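BH0493 protein (Bacillus halodurans C-125, PDB 2QEE) is a putative amidohydrolase that binds zinc and probably uses the metal in hydrolytic catalysis. Local coordinates at the interface of chains A and B. Numbering follows the deposited sequence. Chains: chain A/B, BH0493 protein.

The interface of chains A and B. Residues chain A 309, 316, 345-346; chain B 93, 329, 332.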
# COMPACT_ATOMS: atom_id res chain seq x y z
N HIS A 309 7.26 -1.15 -3.37
CA HIS A 309 7.00 -1.84 -4.64
C HIS A 309 7.92 -1.34 -5.73
O HIS A 309 8.53 -2.14 -6.45
CB HIS A 309 5.54 -1.69 -5.03
CG HIS A 309 5.22 -2.26 -6.38
ND1 HIS A 309 5.38 -1.52 -7.53
CD2 HIS A 309 4.82 -3.49 -6.77
CE1 HIS A 309 5.04 -2.27 -8.57
NE2 HIS A 309 4.72 -3.47 -8.14
N ARG A 316 14.43 -5.26 -10.53
CA ARG A 316 14.25 -5.96 -11.82
C ARG A 316 15.10 -5.33 -12.92
O ARG A 316 15.52 -6.06 -13.85
CB ARG A 316 12.80 -5.94 -12.26
CG ARG A 316 11.88 -6.79 -11.38
CD ARG A 316 10.45 -6.84 -11.98
NE ARG A 316 10.47 -7.35 -13.37
CZ ARG A 316 10.42 -8.64 -13.71
NH1 ARG A 316 10.41 -9.62 -12.79
NH2 ARG A 316 10.44 -8.94 -15.02
N GLU A 345 7.66 -12.44 -5.73
CA GLU A 345 6.89 -12.53 -6.98
C GLU A 345 7.63 -11.93 -8.20
O GLU A 345 7.56 -12.48 -9.30
CB GLU A 345 5.46 -11.91 -6.86
CG GLU A 345 4.67 -12.80 -5.95
CD GLU A 345 3.35 -12.27 -5.36
OE1 GLU A 345 2.91 -11.14 -5.71
OE2 GLU A 345 2.75 -13.04 -4.54
N MET A 346 8.42 -10.87 -7.97
CA MET A 346 9.08 -10.14 -9.06
C MET A 346 10.56 -10.43 -9.13
O MET A 346 11.18 -10.09 -10.13
CB MET A 346 8.91 -8.63 -8.90
CG MET A 346 7.62 -8.14 -9.54
SD MET A 346 7.38 -6.35 -9.37
CE MET A 346 6.77 -6.34 -7.67
N GLU B 93 6.60 -15.12 -10.10
CA GLU B 93 5.33 -15.21 -10.85
C GLU B 93 5.59 -15.60 -12.33
O GLU B 93 4.87 -16.45 -12.88
CB GLU B 93 4.54 -13.87 -10.76
CG GLU B 93 3.31 -13.82 -11.63
CD GLU B 93 2.26 -14.88 -11.33
OE1 GLU B 93 2.31 -15.66 -10.34
OE2 GLU B 93 1.34 -14.91 -12.16
N PHE B 329 3.87 -4.71 -13.68
CA PHE B 329 4.40 -4.78 -12.30
C PHE B 329 3.27 -4.95 -11.26
O PHE B 329 3.54 -5.25 -10.11
CB PHE B 329 5.25 -3.53 -11.99
CG PHE B 329 6.36 -3.34 -13.00
CD1 PHE B 329 7.20 -4.40 -13.29
CD2 PHE B 329 6.52 -2.13 -13.66
CE1 PHE B 329 8.25 -4.25 -14.25
CE2 PHE B 329 7.53 -1.96 -14.62
CZ PHE B 329 8.40 -3.03 -14.91
N ASN B 332 0.96 -9.37 -10.17
CA ASN B 332 1.57 -10.33 -9.30
C ASN B 332 0.53 -10.64 -8.22
O ASN B 332 -0.18 -9.69 -7.82
CB ASN B 332 2.80 -9.64 -8.66
CG ASN B 332 3.93 -9.44 -9.67
OD1 ASN B 332 4.57 -10.41 -10.05
ND2 ASN B 332 4.18 -8.20 -10.10
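A:Met346 and B:Asn332 meet at the apolar centre, their side chains crossing at about a right angle. The methylene CG of A:Met346 lies 3.9 Å from the amide carbon CG of B:Asn332. An extended second torsion (chi2 180°) carries the thioether SD of A:Met346 to 3.8 Å from the amide ND2 of B:Asn332, and a bend at the last torsion then turns the methyl CE, which also stays near ND2. A:Glu345 runs alongside B:Asn332, pointing the opposite way, CB of A:Glu345 lying 3.9 Å from CB of B:Asn332, with the carboxylate and amide planes 19° apart. The phenyl ring of B:Phe329 extends this packing toward A:Arg316: its ring carbon CE1 sits 3.9 Å from NE of A:Arg316 and only slightly farther from the methylene CD. The guanidinium and ring planes are 52° apart, which argues against a flat stack.

Farther out, the carbonyl O of B:Phe329 accepts two hydrogen bonds. The imidazole NE2 of A:His309 donates to it across the interface at 2.9 Å, nearly straight and close to the imidazole plane, yet above the carbonyl plane. From the opposite face, the amide ND2 of B:Asn332 donates to this O at 3.0 Å in a bent bond; the O lies in the amide plane, which helps to fix the amide's rotation against A:Met346. An alanine in place of B:Asn332 would probably leave that carbonyl with its cross-chain donor but without this second grip, and open a gap beside A:Met346. On chain A, NH1 of A:Arg316 donates to the carbonyl O of A:Met346 at 2.8 Å, holding the guanidinium beside the helix end. At the rim, the backbone N of B:Glu93 donates to the carbonyl O of A:Glu345 at 2.9 Å.

Chain A helix 308-317 lies along the patch beside the C-terminal end of 333-347; chain B adds the first residue of helix 93-104, the 3-10 turn 328-330 and the loop before helix 333-347. The deposited trimer's biological relevance is not established by the structure alone.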